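Local coordinates for protein NAD(P)-dependent oxidoreductase (Pseudomonas putida, PDB 7A3W) that probably catalyses the NADPH-dependent reduction of imines, acting in conjugate reduction and reductive amination, at residues T101-A111 / P170-L178; A268-A276 / I286-H294. All coordinates share one frame; numbering follows the deposited sequence. Where two conformers were deposited one is given.

Contact 1 of 2, residues T101-A111 / P170-L178; sequences TGTVDDVERIA and PTACTPTYL. With NDP (NADPH dihydro-nicotinamide-adenine-dinucleotide phosphate), chain F.
Tyr177 swings its ring out anti to the backbone N (chi1 167°), and Thr101 sets OG1 beside its own backbone N (chi1 -61°). These two torsions bring the hydroxyls together. Thr101 OG1 and Tyr177 OH form a hydrogen bond of 2.6 Å, with Thr101 OG1 at the edge of the ring and in its plane. The two side chains cross at about a right angle. Thr101 OG1 also bonds to O2D of the nicotinamide ribose of NADPH at 2.7 Å. The Thr101 backbone N donates to NADPH O3D at 2.9 Å, so one residue grips both hydroxyls of that ribose. Replacing Tyr177 by a phenylalanine would probably leave the Thr101 hydroxyl without its tyrosine partner, keeping the bond to the ribose but freer to turn. Tyr181 meets the Tyr177 ring edge-to-face. The contact lies where the Rossmann-type NADPH-binding domain meets the start of the long helix 173-200, which leads into the helical C-terminal domain. A water here accepts from Gly102 N and also bonds to Thr174 OG1. Thr174 CG2 lies 3.4 Å from Gly102 O, against the turn that leads into helix 104-116. Thr103 is the N-cap of that helix. Its N donates to Asp106 OD2, which it meets from above the carboxylate plane. Further along, the contact is made by van der Waals packing. Val107 CG1 lies 4.2 Å from Pro170 CB, while its CG2 branch faces Thr174 OG1. The methyl of Thr171, CG2, fits against Glu108 CG at 3.5 Å. The hydroxyl of Thr171 is held by Asp169. Ala111 CB reaches the Pro170 ring at CG, 4.3 Å away, and Tyr121 of strand 120-126 touches both residues.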
loop_
_atom_site.group_PDB
_atom_site.type_symbol
_atom_site.label_atom_id
_atom_site.label_comp_id
_atom_site.label_asym_id
_atom_site.label_seq_id
_atom_site.Cartn_x
_atom_site.Cartn_y
_atom_site.Cartn_z
ATOM N N THR B 101 1.939 -21.784 -0.758
ATOM C CA THR B 101 1.171 -21.117 0.317
ATOM C C THR B 101 0.501 -22.173 1.193
ATOM O O THR B 101 -0.022 -23.146 0.659
ATOM C CB THR B 101 0.107 -20.177 -0.253
ATOM O OG1 THR B 101 0.783 -19.177 -1.019
ATOM C CG2 THR B 101 -0.738 -19.542 0.832
ATOM N N GLY B 102 0.549 -21.979 2.513
ATOM C CA GLY B 102 -0.003 -22.954 3.468
ATOM C C GLY B 102 0.094 -22.456 4.876
ATOM O O GLY B 102 0.678 -21.402 5.107
ATOM N N THR B 103 -0.529 -23.174 5.814
ATOM C CA THR B 103 -0.620 -22.776 7.237
ATOM C C THR B 103 0.619 -23.262 7.993
ATOM O O THR B 103 1.349 -24.128 7.468
ATOM C CB THR B 103 -1.880 -23.347 7.892
ATOM O OG1 THR B 103 -1.977 -22.825 9.214
ATOM C CG2 THR B 103 -1.840 -24.849 8.005
ATOM N N VAL B 104 0.855 -22.724 9.191
ATOM C CA VAL B 104 2.010 -23.139 10.046
ATOM C C VAL B 104 1.828 -24.613 10.435
ATOM O O VAL B 104 2.847 -25.315 10.516
ATOM C CB VAL B 104 2.182 -22.226 11.276
ATOM C CG1 VAL B 104 0.913 -21.481 11.614
ATOM C CG2 VAL B 104 2.697 -22.993 12.483
ATOM N N ASP B 105 0.574 -25.066 10.635
ATOM C CA ASP B 105 0.251 -26.483 10.928
ATOM C C ASP B 105 0.724 -27.389 9.775
ATOM O O ASP B 105 1.351 -28.446 10.042
ATOM C CB ASP B 105 -1.251 -26.667 11.189
ATOM C CG ASP B 105 -1.775 -25.997 12.454
ATOM O OD1 ASP B 105 -1.056 -25.163 13.041
ATOM O OD2 ASP B 105 -2.920 -26.319 12.866
ATOM N N ASP B 106 0.492 -26.990 8.528
ATOM C CA ASP B 106 0.977 -27.721 7.334
ATOM C C ASP B 106 2.500 -27.809 7.397
ATOM O O ASP B 106 3.040 -28.887 7.132
ATOM C CB ASP B 106 0.635 -27.033 6.009
ATOM C CG ASP B 106 -0.837 -26.988 5.641
ATOM O OD1 ASP B 106 -1.539 -27.932 5.962
ATOM O OD2 ASP B 106 -1.248 -25.982 5.010
ATOM N N VAL B 107 3.165 -26.706 7.718
ATOM C CA VAL B 107 4.656 -26.633 7.707
ATOM C C VAL B 107 5.174 -27.627 8.740
ATOM O O VAL B 107 6.108 -28.363 8.447
ATOM C CB VAL B 107 5.142 -25.211 8.018
ATOM C CG1 VAL B 107 6.637 -25.179 8.267
ATOM C CG2 VAL B 107 4.713 -24.236 6.936
ATOM N N GLU B 108 4.548 -27.656 9.917
ATOM C CA GLU B 108 4.995 -28.529 11.027
ATOM C C GLU B 108 4.875 -29.992 10.583
ATOM O O GLU B 108 5.845 -30.752 10.777
ATOM C CB GLU B 108 4.234 -28.221 12.310
ATOM C CG GLU B 108 4.729 -26.950 12.972
ATOM C CD GLU B 108 4.142 -26.577 14.315
ATOM O OE1 GLU B 108 2.981 -26.968 14.600
ATOM O OE2 GLU B 108 4.858 -25.900 15.076
ATOM N N ARG B 109 3.734 -30.380 10.005
ATOM C CA ARG B 109 3.485 -31.761 9.509
ATOM C C ARG B 109 4.515 -32.114 8.430
ATOM O O ARG B 109 5.105 -33.216 8.501
ATOM C CB ARG B 109 2.054 -31.894 8.988
ATOM C CG ARG B 109 1.002 -31.886 10.088
ATOM C CD ARG B 109 -0.365 -32.308 9.593
ATOM N NE ARG B 109 -1.306 -32.438 10.695
ATOM N N ILE B 110 4.749 -31.203 7.489
ATOM C CA ILE B 110 5.676 -31.453 6.352
ATOM C C ILE B 110 7.099 -31.596 6.885
ATOM O O ILE B 110 7.756 -32.582 6.497
ATOM C CB ILE B 110 5.552 -30.378 5.273
ATOM C CG1 ILE B 110 4.195 -30.490 4.584
ATOM C CG2 ILE B 110 6.688 -30.475 4.276
ATOM C CD1 ILE B 110 3.799 -29.239 3.825
ATOM N N ALA B 111 7.537 -30.704 7.768
ATOM C CA ALA B 111 8.914 -30.744 8.323
ATOM C C ALA B 111 9.152 -32.109 9.001
ATOM O O ALA B 111 10.242 -32.658 8.846
ATOM C CB ALA B 111 9.151 -29.602 9.282
ATOM N N PRO B 170 11.660 -23.765 10.720
ATOM C CA PRO B 170 10.876 -23.942 9.499
ATOM C C PRO B 170 9.557 -23.151 9.510
ATOM O O PRO B 170 9.119 -22.736 8.447
ATOM C CB PRO B 170 10.620 -25.459 9.446
ATOM C CG PRO B 170 11.017 -25.996 10.793
ATOM C CD PRO B 170 12.054 -25.042 11.332
ATOM N N THR B 171 8.969 -22.907 10.690
ATOM C CA THR B 171 7.666 -22.210 10.820
ATOM C C THR B 171 7.842 -20.681 10.803
ATOM O O THR B 171 6.827 -20.003 10.835
ATOM C CB THR B 171 6.878 -22.618 12.073
ATOM O OG1 THR B 171 7.630 -22.260 13.233
ATOM C CG2 THR B 171 6.527 -24.088 12.103
ATOM N N ALA B 172 9.051 -20.138 10.677
ATOM C CA ALA B 172 9.254 -18.680 10.792
ATOM C C ALA B 172 8.696 -17.992 9.541
ATOM O O ALA B 172 8.118 -16.888 9.664
ATOM C CB ALA B 172 10.714 -18.361 10.998
ATOM N N CYS B 173 8.854 -18.613 8.366
ATOM C CA CYS B 173 8.556 -17.956 7.074
ATOM C C CYS B 173 7.057 -17.648 6.980
ATOM O O CYS B 173 6.686 -16.486 6.605
ATOM C CB CYS B 173 9.048 -18.816 5.912
ATOM S SG CYS B 173 8.562 -18.165 4.302
ATOM N N THR B 174 6.210 -18.629 7.257
ATOM C CA THR B 174 4.752 -18.558 6.956
ATOM C C THR B 174 4.095 -17.328 7.594
ATOM O O THR B 174 3.361 -16.616 6.912
ATOM C CB THR B 174 4.047 -19.880 7.286
ATOM O OG1 THR B 174 4.368 -20.724 6.187
ATOM C CG2 THR B 174 2.542 -19.758 7.391
ATOM N N PRO B 175 4.194 -17.059 8.915
ATOM C CA PRO B 175 3.449 -15.929 9.478
ATOM C C PRO B 175 3.873 -14.586 8.882
ATOM O O PRO B 175 3.033 -13.746 8.623
ATOM C CB PRO B 175 3.706 -16.041 10.989
ATOM C CG PRO B 175 4.058 -17.505 11.178
ATOM C CD PRO B 175 4.883 -17.851 9.955
ATOM N N THR B 176 5.171 -14.411 8.651
ATOM C CA THR B 176 5.732 -13.190 8.041
ATOM C C THR B 176 5.229 -13.061 6.604
ATOM O O THR B 176 4.765 -11.979 6.227
ATOM C CB THR B 176 7.254 -13.221 8.167
ATOM O OG1 THR B 176 7.520 -13.075 9.565
ATOM C CG2 THR B 176 7.960 -12.141 7.371
ATOM N N TYR B 177 5.330 -14.135 5.832
ATOM C CA TYR B 177 4.842 -14.237 4.431
ATOM C C TYR B 177 3.374 -13.845 4.384
ATOM O O TYR B 177 2.992 -12.983 3.583
ATOM C CB TYR B 177 5.079 -15.667 3.943
ATOM C CG TYR B 177 4.414 -16.114 2.672
ATOM C CD1 TYR B 177 4.975 -15.814 1.439
ATOM C CD2 TYR B 177 3.287 -16.927 2.691
ATOM C CE1 TYR B 177 4.435 -16.285 0.255
ATOM C CE2 TYR B 177 2.705 -17.371 1.509
ATOM C CZ TYR B 177 3.300 -17.075 0.287
ATOM O OH TYR B 177 2.789 -17.526 -0.900
ATOM N N LEU B 178 2.560 -14.427 5.257
ATOM C CA LEU B 178 1.116 -14.136 5.228
ATOM C C LEU B 178 0.840 -12.687 5.672
ATOM O O LEU B 178 -0.061 -12.031 5.072
ATOM C CB LEU B 178 0.399 -15.162 6.096
ATOM C CG LEU B 178 0.452 -16.625 5.644
ATOM C CD1 LEU B 178 -0.279 -17.494 6.668
ATOM C CD2 LEU B 178 -0.146 -16.840 4.269
HETATM P PA NDP F . -1.648 -22.560 -10.369
HETATM O O1A NDP F . -1.182 -22.003 -11.684
HETATM O O2A NDP F . -3.115 -22.746 -10.056
HETATM O O5B NDP F . -0.918 -23.975 -10.199
HETATM C C5B NDP F . -1.323 -24.878 -9.155
HETATM C C4B NDP F . -0.392 -26.060 -9.220
HETATM O O4B NDP F . -0.733 -27.006 -8.164
HETATM C C3B NDP F . -0.428 -26.859 -10.529
HETATM O O3B NDP F . 0.851 -27.414 -10.731
HETATM C C2B NDP F . -1.472 -27.911 -10.192
HETATM O O2B NDP F . -1.443 -29.126 -10.950
HETATM C C1B NDP F . -1.009 -28.243 -8.781
HETATM N N9A NDP F . -2.004 -28.959 -8.008
HETATM C C8A NDP F . -3.253 -28.556 -7.617
HETATM N N7A NDP F . -3.891 -29.473 -6.930
HETATM C C5A NDP F . -2.986 -30.520 -6.829
HETATM C C6A NDP F . -3.054 -31.787 -6.222
HETATM N N6A NDP F . -4.110 -32.232 -5.532
HETATM N N1A NDP F . -1.969 -32.583 -6.326
HETATM C C2A NDP F . -0.902 -32.149 -7.011
HETATM N N3A NDP F . -0.727 -30.994 -7.639
HETATM C C4A NDP F . -1.821 -30.217 -7.506
HETATM O O3 NDP F . -1.011 -21.805 -9.119
HETATM P PN NDP F . 0.314 -20.884 -9.112
HETATM O O1N NDP F . -0.156 -19.526 -9.474
HETATM O O2N NDP F . 1.387 -21.505 -9.957
HETATM O O5D NDP F . 0.652 -20.879 -7.562
HETATM C C5D NDP F . 1.372 -21.941 -6.901
HETATM C C4D NDP F . 1.692 -21.495 -5.497
HETATM O O4D NDP F . 2.589 -20.351 -5.530
HETATM C C3D NDP F . 0.486 -21.072 -4.637
HETATM O O3D NDP F . 0.603 -21.649 -3.344
HETATM C C2D NDP F . 0.564 -19.557 -4.671
HETATM O O2D NDP F . -0.077 -18.978 -3.543
HETATM C C1D NDP F . 2.072 -19.307 -4.756
HETATM N N1N NDP F . 2.438 -18.024 -5.430
HETATM C C2N NDP F . 2.041 -17.715 -6.713
HETATM C C3N NDP F . 2.243 -16.460 -7.252
HETATM C C7N NDP F . 1.821 -16.089 -8.634
HETATM O O7N NDP F . 1.933 -14.909 -8.965
HETATM N N7N NDP F . 1.383 -16.997 -9.491
HETATM C C4N NDP F . 2.979 -15.450 -6.462
HETATM C C5N NDP F . 3.377 -15.881 -5.146
HETATM C C6N NDP F . 3.210 -17.121 -4.734
HETATM P P2B NDP F . -2.253 -29.115 -12.349
HETATM O O1X NDP F . -3.630 -28.557 -11.995
HETATM O O2X NDP F . -1.452 -28.344 -13.375
HETATM O O3X NDP F . -2.271 -30.605 -12.616
HETATM O O HOH W 1 2.696 -20.083 3.438
#

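Contact 2 of 2, residues A268-A276 / I286-H294; sequences AYLSYCRMA and IASLFKAMH
Met293 and Tyr272 make the aromatic part of this contact. The methionine side chain is bent at its last torsion (chi3 73°), which lays both the sulfur and the methyl over one face of the tyrosine ring. Met293 CE sits 3.6 Å from the centroid of the Tyr272 ring, a CH-pi contact displaced toward the CD2-CE2 side. Met293 SD lies 4.1 Å from the same centroid and adds a Met-aromatic contact. The opposite face of the ring carries Ala268 O, so the ring is covered on both sides. Its hydroxyl is bonded to Glu193 OE1 and Ala264 N, both of the second subunit, which fixes the far end of the ring.

The remaining contacts are van der Waals packing, mostly apolar. Leu289 is a knob in a hole formed by Tyr269, Tyr272, Cys273 and Ala276. Its two methyls divide the work: CD1 presses on Ala276 CB at 3.5 Å, and CD2 lies 3.9 Å from Tyr272 CB and near the Cys273 sulfur. Ile286 reaches in with CD1, which comes within 3.6 Å of Tyr269 OH and also touches Cys273 SG. That sulfur lies over a face of the Tyr269 ring. The ring of Phe185 of the second subunit is stacked with the Tyr269 ring.

Small residues let the backbones draw close. Ala292 CB is 3.6 Å from Ala276 CA, and the CA atoms of Ala276 and Ala292 are 5.0 Å apart. Met275 rests its CB on Ala292 CB and its SD near Met293 CG.

The axes of the two segments cross at 84°. This is a near-perpendicular helix crossing, with Leu289 a single knob in a hole of helix 264-278, in the reductive aminase-like C-terminal domain next to the dimer partner.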
loop_
_atom_site.group_PDB
_atom_site.type_symbol
_atom_site.label_atom_id
_atom_site.label_comp_id
_atom_site.label_asym_id
_atom_site.label_seq_id
_atom_site.Cartn_x
_atom_site.Cartn_y
_atom_site.Cartn_z
ATOM N N ALA B 268 -12.980 -0.527 6.399
ATOM C CA ALA B 268 -12.025 -1.265 7.260
ATOM C C ALA B 268 -11.136 -0.272 8.016
ATOM O O ALA B 268 -11.013 -0.367 9.245
ATOM C CB ALA B 268 -11.233 -2.244 6.426
ATOM N N TYR B 269 -10.517 0.667 7.319
ATOM C CA TYR B 269 -9.644 1.676 7.963
ATOM C C TYR B 269 -10.451 2.482 8.986
ATOM O O TYR B 269 -9.973 2.699 10.100
ATOM C CB TYR B 269 -9.028 2.579 6.902
ATOM C CG TYR B 269 -8.432 3.847 7.442
ATOM C CD1 TYR B 269 -7.215 3.867 8.117
ATOM C CD2 TYR B 269 -9.093 5.044 7.266
ATOM C CE1 TYR B 269 -6.679 5.050 8.587
ATOM C CE2 TYR B 269 -8.573 6.233 7.727
ATOM C CZ TYR B 269 -7.349 6.242 8.361
ATOM O OH TYR B 269 -6.864 7.438 8.802
ATOM N N LEU B 270 -11.667 2.900 8.640
ATOM C CA LEU B 270 -12.484 3.723 9.578
ATOM C C LEU B 270 -12.805 2.901 10.827
ATOM O O LEU B 270 -12.790 3.494 11.923
ATOM C CB LEU B 270 -13.747 4.235 8.884
ATOM C CG LEU B 270 -13.573 5.553 8.138
ATOM C CD1 LEU B 270 -14.818 5.869 7.322
ATOM C CD2 LEU B 270 -13.246 6.688 9.102
ATOM N N SER B 271 -13.062 1.601 10.682
ATOM C CA SER B 271 -13.353 0.713 11.836
ATOM C C SER B 271 -12.141 0.687 12.769
ATOM O O SER B 271 -12.326 0.686 13.991
ATOM C CB SER B 271 -13.774 -0.680 11.402
ATOM O OG SER B 271 -12.660 -1.462 10.992
ATOM N N TYR B 272 -10.918 0.692 12.236
ATOM C CA TYR B 272 -9.698 0.662 13.067
ATOM C C TYR B 272 -9.531 2.021 13.759
ATOM O O TYR B 272 -9.169 2.069 14.953
ATOM C CB TYR B 272 -8.488 0.278 12.226
ATOM C CG TYR B 272 -8.546 -1.117 11.656
ATOM C CD1 TYR B 272 -9.406 -2.072 12.169
ATOM C CD2 TYR B 272 -7.680 -1.505 10.641
ATOM C CE1 TYR B 272 -9.434 -3.361 11.674
ATOM C CE2 TYR B 272 -7.687 -2.801 10.143
ATOM C CZ TYR B 272 -8.577 -3.732 10.660
ATOM O OH TYR B 272 -8.635 -5.020 10.203
ATOM N N CYS B 273 -9.787 3.106 13.033
ATOM C CA CYS B 273 -9.829 4.466 13.608
ATOM C C CYS B 273 -10.807 4.504 14.780
ATOM O O CYS B 273 -10.442 5.044 15.818
ATOM C CB CYS B 273 -10.227 5.497 12.574
ATOM S SG CYS B 273 -8.888 5.823 11.394
ATOM N N ARG B 274 -12.006 3.955 14.600
ATOM C CA ARG B 274 -13.068 4.021 15.639
ATOM C C ARG B 274 -12.657 3.162 16.837
ATOM O O ARG B 274 -12.863 3.605 17.969
ATOM C CB ARG B 274 -14.426 3.679 15.027
ATOM C CG ARG B 274 -14.937 4.780 14.110
ATOM C CD ARG B 274 -16.370 4.562 13.695
ATOM N NE ARG B 274 -16.619 5.108 12.369
ATOM C CZ ARG B 274 -16.661 6.398 12.083
ATOM N NH1 ARG B 274 -16.462 7.301 13.030
ATOM N NH2 ARG B 274 -16.926 6.784 10.850
ATOM N N MET B 275 -12.024 2.020 16.612
ATOM C CA MET B 275 -11.384 1.215 17.692
ATOM C C MET B 275 -10.496 2.123 18.539
ATOM O O MET B 275 -10.606 2.080 19.761
ATOM C CB MET B 275 -10.485 0.112 17.143
ATOM C CG MET B 275 -11.150 -1.213 16.948
ATOM S SD MET B 275 -9.991 -2.335 16.112
ATOM C CE MET B 275 -11.224 -3.231 15.176
ATOM N N ALA B 276 -9.616 2.897 17.900
ATOM C CA ALA B 276 -8.660 3.781 18.589
ATOM C C ALA B 276 -9.414 4.877 19.351
ATOM O O ALA B 276 -9.078 5.119 20.532
ATOM C CB ALA B 276 -7.656 4.330 17.604
ATOM N N ILE B 286 -1.783 8.490 14.368
ATOM C CA ILE B 286 -2.477 7.379 13.669
ATOM C C ILE B 286 -1.762 6.056 13.958
ATOM O O ILE B 286 -2.442 5.035 13.907
ATOM C CB ILE B 286 -2.610 7.678 12.157
ATOM C CG1 ILE B 286 -3.641 6.749 11.502
ATOM C CG2 ILE B 286 -1.255 7.663 11.444
ATOM C CD1 ILE B 286 -5.051 7.051 11.911
ATOM N N ALA B 287 -0.472 6.067 14.290
ATOM C CA ALA B 287 0.268 4.839 14.663
ATOM C C ALA B 287 -0.424 4.145 15.851
ATOM O O ALA B 287 -0.320 2.931 15.949
ATOM C CB ALA B 287 1.718 5.151 14.934
ATOM N N SER B 288 -1.153 4.871 16.698
ATOM C CA SER B 288 -1.835 4.308 17.894
ATOM C C SER B 288 -2.847 3.229 17.482
ATOM O O SER B 288 -3.271 2.468 18.354
ATOM C CB SER B 288 -2.481 5.403 18.699
ATOM O OG SER B 288 -3.573 5.978 18.003
ATOM N N LEU B 289 -3.270 3.189 16.212
ATOM C CA LEU B 289 -4.218 2.144 15.743
ATOM C C LEU B 289 -3.609 0.753 15.993
ATOM O O LEU B 289 -4.365 -0.155 16.305
ATOM C CB LEU B 289 -4.519 2.316 14.258
ATOM C CG LEU B 289 -5.789 3.080 13.913
ATOM C CD1 LEU B 289 -5.825 4.449 14.573
ATOM C CD2 LEU B 289 -5.897 3.205 12.408
ATOM N N PHE B 290 -2.284 0.604 15.892
ATOM C CA PHE B 290 -1.611 -0.691 16.147
ATOM C C PHE B 290 -2.001 -1.203 17.538
ATOM O O PHE B 290 -2.369 -2.375 17.653
ATOM C CB PHE B 290 -0.100 -0.572 16.026
ATOM C CG PHE B 290 0.649 -1.852 16.268
ATOM C CD1 PHE B 290 0.988 -2.247 17.553
ATOM C CD2 PHE B 290 1.063 -2.648 15.212
ATOM C CE1 PHE B 290 1.713 -3.405 17.774
ATOM C CE2 PHE B 290 1.797 -3.804 15.429
ATOM C CZ PHE B 290 2.129 -4.179 16.709
ATOM N N LYS B 291 -1.929 -0.332 18.542
ATOM C CA LYS B 291 -2.206 -0.685 19.961
ATOM C C LYS B 291 -3.698 -0.961 20.107
ATOM O O LYS B 291 -4.047 -1.908 20.844
ATOM C CB LYS B 291 -1.687 0.444 20.864
ATOM C CG LYS B 291 -2.116 0.427 22.323
ATOM C CD LYS B 291 -1.593 1.653 23.061
ATOM C CE LYS B 291 -2.079 1.738 24.490
ATOM N NZ LYS B 291 -1.468 0.663 25.301
ATOM N N ALA B 292 -4.565 -0.216 19.414
ATOM C CA ALA B 292 -6.038 -0.383 19.520
ATOM C C ALA B 292 -6.448 -1.716 18.887
ATOM O O ALA B 292 -7.417 -2.362 19.341
ATOM C CB ALA B 292 -6.734 0.756 18.835
ATOM N N MET B 293 -5.723 -2.113 17.836
ATOM C CA MET B 293 -5.987 -3.334 17.040
ATOM C C MET B 293 -5.403 -4.588 17.717
ATOM O O MET B 293 -5.979 -5.672 17.518
ATOM C CB MET B 293 -5.371 -3.160 15.649
ATOM C CG MET B 293 -6.139 -2.172 14.775
ATOM S SD MET B 293 -5.121 -1.732 13.330
ATOM C CE MET B 293 -5.251 -3.255 12.399
ATOM N N HIS B 294 -4.309 -4.428 18.470
ATOM C CA HIS B 294 -3.658 -5.568 19.170
ATOM C C HIS B 294 -4.665 -6.238 20.112
ATOM O O HIS B 294 -5.399 -5.564 20.834
ATOM C CB HIS B 294 -2.399 -5.096 19.909
ATOM C CG HIS B 294 -1.255 -6.052 19.819
ATOM N ND1 HIS B 294 -0.192 -5.853 18.960
ATOM C CD2 HIS B 294 -1.005 -7.207 20.471
ATOM C CE1 HIS B 294 0.666 -6.845 19.088
ATOM N NE2 HIS B 294 0.189 -7.689 20.010
#

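Overall arrangement
From the N terminus, the chain first builds the strands up to 95-98 of the Rossmann-type domain, then enters 101-111. Contact 1 closes a loop of 58 residues and returns at 170-178. That loop holds helix 146-157 and the last three strands of the sheet, 120-126, 140-144 and 164-165. The chain then enters helix 173-200 and runs through the helices of the C-terminal domain. Contact 2 closes a short loop of nine residues and folds the C-terminal end back onto helix 264-278. The contacts follow in series and neither nest nor cross. The centres of contact 1 and contact 2 are about 28 Å apart. The nearest atoms of contact 1 and contact 2 are about 12 Å apart. Both touch the second subunit.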